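Local atomic coordinates of conserved exported protein (Bacteroides fragilis, PDB entry 3CLW), a protein that is of unknown function but probably hydrolyses O-glycosidic bonds, as a member of glycoside hydrolase family 30. Residues L228-E240 with K246-K258. Sequence-based numbering, arbitrary orientation.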
ATOM      1  N   LEU A 228     -10.148  -5.504   7.534  1.00 33.96           N
ATOM      2  CA  LEU A 228      -8.959  -4.706   7.814  1.00 34.32           C
ATOM      3  C   LEU A 228      -9.314  -3.277   8.179  1.00 34.20           C
ATOM      4  O   LEU A 228     -10.027  -2.600   7.431  1.00 34.59           O
ATOM      5  CB  LEU A 228      -7.987  -4.706   6.606  1.00 34.47           C
ATOM      6  CG  LEU A 228      -6.708  -3.863   6.814  1.00 36.00           C
ATOM      7  CD1 LEU A 228      -5.828  -4.396   7.963  1.00 34.76           C
ATOM      8  CD2 LEU A 228      -5.880  -3.678   5.535  1.00 34.49           C
ATOM      9  N   ILE A 229      -8.783  -2.824   9.319  1.00 33.81           N
ATOM     10  CA  ILE A 229      -8.967  -1.456   9.806  1.00 33.19           C
ATOM     11  C   ILE A 229      -7.638  -1.008  10.398  1.00 33.57           C
ATOM     12  O   ILE A 229      -6.778  -1.828  10.619  1.00 33.91           O
ATOM     13  CB  ILE A 229     -10.137  -1.393  10.875  1.00 33.15           C
ATOM     14  CG1 ILE A 229      -9.827  -2.310  12.063  1.00 32.84           C
ATOM     15  CG2 ILE A 229     -11.472  -1.797  10.228  1.00 31.10           C
ATOM     16  CD1 ILE A 229     -10.463  -1.898  13.362  1.00 36.64           C
ATOM     17  N   PRO A 230      -7.485   0.281  10.752  1.00 34.43           N
ATOM     18  CA  PRO A 230      -8.384   1.419  10.512  1.00 35.00           C
ATOM     19  C   PRO A 230      -8.039   2.328   9.343  1.00 35.63           C
ATOM     20  O   PRO A 230      -8.808   3.253   9.058  1.00 36.56           O
ATOM     21  CB  PRO A 230      -8.277   2.201  11.818  1.00 34.29           C
ATOM     22  CG  PRO A 230      -6.834   1.972  12.231  1.00 33.95           C
ATOM     23  CD  PRO A 230      -6.404   0.631  11.700  1.00 33.37           C
ATOM     24  N   GLU A 231      -6.899   2.107   8.684  1.00 36.31           N
ATOM     25  CA  GLU A 231      -6.497   2.964   7.543  1.00 36.71           C
ATOM     26  C   GLU A 231      -6.392   4.437   7.945  1.00 36.76           C
ATOM     27  O   GLU A 231      -6.771   5.347   7.166  1.00 36.10           O
ATOM     28  CB  GLU A 231      -7.466   2.834   6.352  1.00 36.26           C
ATOM     29  CG  GLU A 231      -7.736   1.413   5.912  1.00 37.44           C
ATOM     30  CD  GLU A 231      -6.789   0.920   4.813  1.00 38.76           C
ATOM     31  OE1 GLU A 231      -7.119  -0.123   4.190  1.00 39.47           O
ATOM     32  OE2 GLU A 231      -5.731   1.564   4.569  1.00 37.63           O
ATOM     33  N   VAL A 232      -5.880   4.678   9.151  1.00 36.52           N
ATOM     34  CA  VAL A 232      -5.646   6.067   9.589  1.00 36.37           C
ATOM     35  C   VAL A 232      -4.640   6.823   8.687  1.00 36.68           C
ATOM     36  O   VAL A 232      -3.621   6.269   8.269  1.00 35.69           O
ATOM     37  CB  VAL A 232      -5.262   6.193  11.122  1.00 36.65           C
ATOM     38  CG1 VAL A 232      -6.534   6.016  12.035  1.00 36.50           C
ATOM     39  CG2 VAL A 232      -4.150   5.259  11.521  1.00 32.51           C
ATOM     40  N   GLY A 233      -4.937   8.084   8.406  1.00 36.65           N
ATOM     41  CA  GLY A 233      -4.106   8.865   7.490  1.00 38.15           C
ATOM     42  C   GLY A 233      -2.698   9.168   7.954  1.00 38.68           C
ATOM     43  O   GLY A 233      -1.815   9.457   7.148  1.00 39.29           O
ATOM     44  N   ASP A 234      -2.492   9.097   9.263  1.00 38.76           N
ATOM     45  CA  ASP A 234      -1.223   9.446   9.900  1.00 38.46           C
ATOM     46  C   ASP A 234      -1.014   8.416  11.006  1.00 38.30           C
ATOM     47  O   ASP A 234      -1.951   8.125  11.780  1.00 39.00           O
ATOM     48  CB  ASP A 234      -1.295  10.888  10.457  1.00 38.95           C
ATOM     49  CG  ASP A 234       0.074  11.436  10.913  1.00 39.16           C
ATOM     50  OD1 ASP A 234       0.864  10.690  11.529  1.00 40.10           O
ATOM     51  OD2 ASP A 234       0.348  12.634  10.680  1.00 38.69           O
ATOM     52  N   MET A 235       0.197   7.851  11.085  1.00 37.50           N
ATOM     53  CA  MET A 235       0.485   6.805  12.075  1.00 36.51           C
ATOM     54  C   MET A 235       0.319   7.336  13.533  1.00 37.64           C
ATOM     55  O   MET A 235       0.280   6.562  14.470  1.00 37.60           O
ATOM     56  CB  MET A 235       1.892   6.216  11.859  1.00 36.83           C
ATOM     57  CG  MET A 235       2.056   5.244  10.673  1.00 36.97           C
ATOM     58  SD  MET A 235       3.777   5.148  10.060  1.00 30.34           S
ATOM     59  CE  MET A 235       3.719   3.523   9.324  1.00 37.60           C
ATOM     60  N   LYS A 236       0.201   8.652  13.709  1.00 37.97           N
ATOM     61  CA  LYS A 236       0.124   9.227  15.072  1.00 39.04           C
ATOM     62  C   LYS A 236      -1.197   8.866  15.729  1.00 39.28           C
ATOM     63  O   LYS A 236      -1.261   8.728  16.930  1.00 39.10           O
ATOM     64  CB  LYS A 236       0.367  10.742  15.099  1.00 38.35           C
ATOM     65  CG  LYS A 236      -0.784  11.566  14.592  1.00 40.05           C
ATOM     66  CD  LYS A 236      -0.459  13.036  14.518  1.00 40.63           C
ATOM     67  CE  LYS A 236      -1.617  13.767  13.856  1.00 42.61           C
ATOM     68  NZ  LYS A 236      -1.469  15.270  13.866  1.00 42.38           N
ATOM     69  N   TYR A 237      -2.231   8.653  14.914  1.00 40.08           N
ATOM     70  CA  TYR A 237      -3.535   8.209  15.401  1.00 39.93           C
ATOM     71  C   TYR A 237      -3.530   6.775  15.943  1.00 39.80           C
ATOM     72  O   TYR A 237      -4.526   6.311  16.473  1.00 39.95           O
ATOM     73  CB  TYR A 237      -4.568   8.382  14.305  1.00 39.40           C
ATOM     74  CG  TYR A 237      -4.857   9.826  14.010  1.00 40.07           C
ATOM     75  CD1 TYR A 237      -5.758  10.558  14.804  1.00 40.44           C
ATOM     76  CD2 TYR A 237      -4.233  10.481  12.943  1.00 38.32           C
ATOM     77  CE1 TYR A 237      -6.018  11.895  14.529  1.00 38.92           C
ATOM     78  CE2 TYR A 237      -4.499  11.798  12.669  1.00 38.80           C
ATOM     79  CZ  TYR A 237      -5.382  12.510  13.465  1.00 39.15           C
ATOM     80  OH  TYR A 237      -5.643  13.838  13.175  1.00 40.28           O
ATOM     81  N   LEU A 238      -2.419   6.065  15.785  1.00 39.53           N
ATOM     82  CA  LEU A 238      -2.309   4.736  16.371  1.00 39.79           C
ATOM     83  C   LEU A 238      -2.117   4.793  17.912  1.00 40.35           C
ATOM     84  O   LEU A 238      -2.308   3.792  18.608  1.00 40.39           O
ATOM     85  CB  LEU A 238      -1.181   3.946  15.711  1.00 38.79           C
ATOM     86  CG  LEU A 238      -1.407   3.569  14.224  1.00 37.37           C
ATOM     87  CD1 LEU A 238      -0.305   2.730  13.721  1.00 32.12           C
ATOM     88  CD2 LEU A 238      -2.763   2.875  13.986  1.00 32.44           C
ATOM     89  N   PHE A 239      -1.738   5.972  18.396  1.00 40.89           N
ATOM     90  CA  PHE A 239      -1.541   6.260  19.805  1.00 42.67           C
ATOM     91  C   PHE A 239      -2.431   7.448  20.196  1.00 43.52           C
ATOM     92  O   PHE A 239      -2.976   8.115  19.344  1.00 43.25           O
ATOM     93  CB  PHE A 239      -0.071   6.576  20.048  1.00 42.26           C
ATOM     94  CG  PHE A 239       0.878   5.713  19.242  1.00 43.50           C
ATOM     95  CD1 PHE A 239       1.222   4.432  19.669  1.00 42.99           C
ATOM     96  CD2 PHE A 239       1.436   6.188  18.054  1.00 45.03           C
ATOM     97  CE1 PHE A 239       2.086   3.648  18.935  1.00 42.14           C
ATOM     98  CE2 PHE A 239       2.306   5.389  17.317  1.00 43.66           C
ATOM     99  CZ  PHE A 239       2.625   4.122  17.764  1.00 41.06           C
ATOM    100  N   GLU A 240      -2.608   7.690  21.491  1.00 45.88           N
ATOM    101  CA  GLU A 240      -3.509   8.755  21.953  1.00 47.54           C
ATOM    102  C   GLU A 240      -2.825  10.091  21.745  1.00 47.13           C
ATOM    103  O   GLU A 240      -1.656  10.230  22.108  1.00 47.16           O
ATOM    104  CB  GLU A 240      -3.857   8.549  23.438  1.00 48.11           C
ATOM    105  CG  GLU A 240      -5.015   9.411  23.954  1.00 49.78           C
ATOM    106  CD  GLU A 240      -5.404   9.075  25.408  1.00 50.67           C
ATOM    107  OE1 GLU A 240      -4.539   8.623  26.197  1.00 56.41           O
ATOM    108  OE2 GLU A 240      -6.584   9.256  25.763  1.00 55.51           O
ATOM    109  N   LYS A 246     -14.359  12.131  20.323  1.00 44.66           N
ATOM    110  CA  LYS A 246     -14.722  11.585  19.017  1.00 43.86           C
ATOM    111  C   LYS A 246     -13.527  11.080  18.177  1.00 43.98           C
ATOM    112  O   LYS A 246     -13.699  10.213  17.333  1.00 44.01           O
ATOM    113  CB  LYS A 246     -15.596  12.571  18.213  1.00 43.29           C
ATOM    114  CG  LYS A 246     -14.931  13.830  17.745  1.00 42.00           C
ATOM    115  CD  LYS A 246     -15.910  14.647  16.905  1.00 43.21           C
ATOM    116  CE  LYS A 246     -15.216  15.837  16.225  1.00 44.78           C
ATOM    117  NZ  LYS A 246     -16.173  16.859  15.615  1.00 44.88           N
ATOM    118  N   THR A 247     -12.330  11.615  18.440  1.00 43.25           N
ATOM    119  CA  THR A 247     -11.134  11.309  17.657  1.00 42.33           C
ATOM    120  C   THR A 247     -10.785   9.816  17.625  1.00 42.25           C
ATOM    121  O   THR A 247     -10.556   9.216  18.679  1.00 41.66           O
ATOM    122  CB  THR A 247      -9.927  12.140  18.140  1.00 42.05           C
ATOM    123  OG1 THR A 247     -10.262  13.520  18.043  1.00 41.56           O
ATOM    124  CG2 THR A 247      -8.720  11.908  17.267  1.00 42.42           C
ATOM    125  N   PRO A 248     -10.729   9.216  16.399  1.00 41.70           N
ATOM    126  CA  PRO A 248     -10.248   7.837  16.265  1.00 40.81           C
ATOM    127  C   PRO A 248      -8.732   7.760  16.395  1.00 40.50           C
ATOM    128  O   PRO A 248      -8.043   7.263  15.490  1.00 40.88           O
ATOM    129  CB  PRO A 248     -10.723   7.439  14.858  1.00 40.80           C
ATOM    130  CG  PRO A 248     -10.665   8.738  14.099  1.00 41.31           C
ATOM    131  CD  PRO A 248     -11.117   9.787  15.089  1.00 41.33           C
ATOM    132  N   ASP A 249      -8.211   8.261  17.512  1.00 39.97           N
ATOM    133  CA  ASP A 249      -6.827   8.029  17.880  1.00 39.70           C
ATOM    134  C   ASP A 249      -6.778   6.841  18.826  1.00 39.47           C
ATOM    135  O   ASP A 249      -7.784   6.128  19.007  1.00 38.85           O
ATOM    136  CB  ASP A 249      -6.186   9.280  18.505  1.00 40.01           C
ATOM    137  CG  ASP A 249      -6.780   9.637  19.878  1.00 41.78           C
ATOM    138  OD1 ASP A 249      -6.203  10.528  20.544  1.00 42.91           O
ATOM    139  OD2 ASP A 249      -7.816   9.042  20.280  1.00 40.93           O
ATOM    140  N   ASP A 250      -5.604   6.613  19.400  1.00 39.27           N
ATOM    141  CA  ASP A 250      -5.398   5.525  20.359  1.00 40.72           C
ATOM    142  C   ASP A 250      -5.818   4.157  19.826  1.00 40.34           C
ATOM    143  O   ASP A 250      -6.264   3.282  20.595  1.00 40.40           O
ATOM    144  CB  ASP A 250      -6.116   5.842  21.689  1.00 40.89           C
ATOM    145  CG  ASP A 250      -5.659   4.950  22.819  1.00 43.81           C
ATOM    146  OD1 ASP A 250      -4.442   4.699  22.897  1.00 43.82           O
ATOM    147  OD2 ASP A 250      -6.529   4.477  23.612  1.00 48.78           O
ATOM    148  N   ILE A 251      -5.674   3.974  18.506  1.00 39.85           N
ATOM    149  CA  ILE A 251      -6.115   2.755  17.819  1.00 38.78           C
ATOM    150  C   ILE A 251      -5.511   1.478  18.419  1.00 39.20           C
ATOM    151  O   ILE A 251      -6.232   0.524  18.704  1.00 39.28           O
ATOM    152  CB  ILE A 251      -5.845   2.807  16.268  1.00 38.58           C
ATOM    153  CG1 ILE A 251      -6.674   3.922  15.596  1.00 38.88           C
ATOM    154  CG2 ILE A 251      -6.057   1.434  15.618  1.00 36.34           C
ATOM    155  CD1 ILE A 251      -8.215   3.779  15.669  1.00 35.74           C
ATOM    156  N   ILE A 252      -4.202   1.449  18.611  1.00 39.61           N
ATOM    157  CA  ILE A 252      -3.595   0.223  19.096  1.00 40.61           C
ATOM    158  C   ILE A 252      -4.202  -0.254  20.432  1.00 41.65           C
ATOM    159  O   ILE A 252      -4.665  -1.386  20.524  1.00 41.91           O
ATOM    160  CB  ILE A 252      -2.045   0.307  19.147  1.00 41.08           C
ATOM    161  CG1 ILE A 252      -1.485   0.482  17.707  1.00 41.78           C
ATOM    162  CG2 ILE A 252      -1.484  -0.936  19.825  1.00 39.58           C
ATOM    163  CD1 ILE A 252       0.018   0.858  17.606  1.00 40.78           C
ATOM    164  N   HIS A 253      -4.226   0.611  21.449  1.00 42.06           N
ATOM    165  CA  HIS A 253      -4.630   0.176  22.790  1.00 43.05           C
ATOM    166  C   HIS A 253      -6.132   0.012  22.919  1.00 42.50           C
ATOM    167  O   HIS A 253      -6.609  -0.929  23.572  1.00 42.63           O
ATOM    168  CB  HIS A 253      -4.073   1.090  23.894  1.00 43.01           C
ATOM    169  CG  HIS A 253      -2.632   0.835  24.205  1.00 44.86           C
ATOM    170  ND1 HIS A 253      -2.221  -0.119  25.110  1.00 47.87           N
ATOM    171  CD2 HIS A 253      -1.499   1.387  23.707  1.00 47.46           C
ATOM    172  CE1 HIS A 253      -0.904  -0.121  25.187  1.00 46.86           C
ATOM    173  NE2 HIS A 253      -0.442   0.782  24.342  1.00 48.39           N
ATOM    174  N   SER A 254      -6.864   0.905  22.271  1.00 41.21           N
ATOM    175  CA  SER A 254      -8.307   0.917  22.387  1.00 40.65           C
ATOM    176  C   SER A 254      -8.978  -0.187  21.569  1.00 39.34           C
ATOM    177  O   SER A 254     -10.018  -0.698  21.969  1.00 39.05           O
ATOM    178  CB  SER A 254      -8.833   2.275  21.972  1.00 41.14           C
ATOM    179  OG  SER A 254     -10.236   2.266  21.987  1.00 45.27           O
ATOM    180  N   MET A 255      -8.359  -0.560  20.443  1.00 38.18           N
ATOM    181  CA  MET A 255      -8.942  -1.508  19.470  1.00 36.07           C
ATOM    182  C   MET A 255      -8.201  -2.848  19.397  1.00 37.24           C
ATOM    183  O   MET A 255      -8.823  -3.880  19.119  1.00 37.82           O
ATOM    184  CB  MET A 255      -9.082  -0.875  18.058  1.00 36.35           C
ATOM    185  CG  MET A 255      -9.995   0.392  17.995  1.00 34.49           C
ATOM    186  SD  MET A 255     -10.738   0.931  16.422  1.00 29.72           S
ATOM    187  CE  MET A 255     -12.133  -0.161  16.406  1.00 27.46           C
ATOM    188  N   PHE A 256      -6.889  -2.838  19.639  1.00 37.12           N
ATOM    189  CA  PHE A 256      -6.087  -4.037  19.441  1.00 38.17           C
ATOM    190  C   PHE A 256      -5.379  -4.559  20.717  1.00 39.65           C
ATOM    191  O   PHE A 256      -4.405  -5.317  20.635  1.00 39.25           O
ATOM    192  CB  PHE A 256      -5.117  -3.835  18.262  1.00 38.66           C
ATOM    193  CG  PHE A 256      -5.815  -3.717  16.907  1.00 38.54           C
ATOM    194  CD1 PHE A 256      -6.229  -2.484  16.420  1.00 36.99           C
ATOM    195  CD2 PHE A 256      -6.063  -4.861  16.131  1.00 39.15           C
ATOM    196  CE1 PHE A 256      -6.871  -2.390  15.165  1.00 39.30           C
ATOM    197  CE2 PHE A 256      -6.696  -4.774  14.883  1.00 36.93           C
ATOM    198  CZ  PHE A 256      -7.109  -3.546  14.402  1.00 37.97           C
ATOM    199  N   TYR A 257      -5.889  -4.144  21.881  1.00 40.82           N
ATOM    200  CA  TYR A 257      -5.623  -4.805  23.178  1.00 43.14           C
ATOM    201  C   TYR A 257      -6.918  -5.443  23.668  1.00 44.43           C
ATOM    202  O   TYR A 257      -8.009  -4.975  23.354  1.00 44.87           O
ATOM    203  CB  TYR A 257      -5.094  -3.816  24.221  1.00 42.77           C
ATOM    204  CG  TYR A 257      -3.597  -3.643  24.182  1.00 42.98           C
ATOM    205  CD1 TYR A 257      -2.808  -3.929  25.312  1.00 44.57           C
ATOM    206  CD2 TYR A 257      -2.960  -3.203  23.023  1.00 41.58           C
ATOM    207  CE1 TYR A 257      -1.413  -3.776  25.283  1.00 44.65           C
ATOM    208  CE2 TYR A 257      -1.594  -3.055  22.973  1.00 42.92           C
ATOM    209  CZ  TYR A 257      -0.808  -3.341  24.101  1.00 44.25           C
ATOM    210  OH  TYR A 257       0.565  -3.186  24.039  1.00 42.30           O
ATOM    211  N   LYS A 258      -6.809  -6.515  24.432  1.00 46.52           N
ATOM    212  CA  LYS A 258      -7.998  -7.294  24.742  1.00 49.04           C
ATOM    213  C   LYS A 258      -8.910  -6.576  25.713  1.00 49.15           C
ATOM    214  O   LYS A 258     -10.108  -6.829  25.733  1.00 50.24           O
ATOM    215  CB  LYS A 258      -7.649  -8.725  25.174  1.00 48.80           C
ATOM    216  CG  LYS A 258      -7.784  -9.057  26.628  1.00 50.73           C
ATOM    217  CD  LYS A 258      -7.437 -10.553  26.856  1.00 52.29           C
ATOM    218  CE  LYS A 258      -7.613 -10.982  28.349  1.00 57.16           C
ATOM    219  NZ  LYS A 258      -6.425 -10.638  29.202  1.00 58.99           N
TER
HETATM  220  O   HOH W   1      -2.756   2.907  21.317  1.00 32.63           O
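The carbonyls of Y237, L238 and F239, at and just after the end of the 3-10 turn 235-238, meet the start of helix 251-256, which runs back nearly antiparallel to strand 228-232, their axes 11.0 Å apart. L238 O accepts from I252 N at 3.0 Å, F239 O from D250 N at 3.0 Å, the latter donor standing above the carbonyl plane; Y237 O takes a weak bond from I251 N. A water bridges L238 O, D250 OD1 and H253 N.

Next to these bonds, I251 sits between strand and turn. Its CG2 lies 3.5 Å from P230 CG, ring and isoleucine running past one another head to tail, and its CB meets L238 CD2. I252 is extended at chi2 (169°), which carries CD1 to 3.7 Å from F239 CE1 and also to L238 CB. Toward the other end of the helix, I229 CG1 lies at the edge of the F256 ring, 3.8 Å from CZ, while its CD1 meets M255 CE; V211 of helix 204-221 also packs on I229. T247 CG2 touches the edge of the Y237 ring.

L238 O is thus gripped by two donors, I252 N and the water; N-H groups at the helix start, lacking acceptors within the helix, find them in the turn, and apolar packing completes the seating.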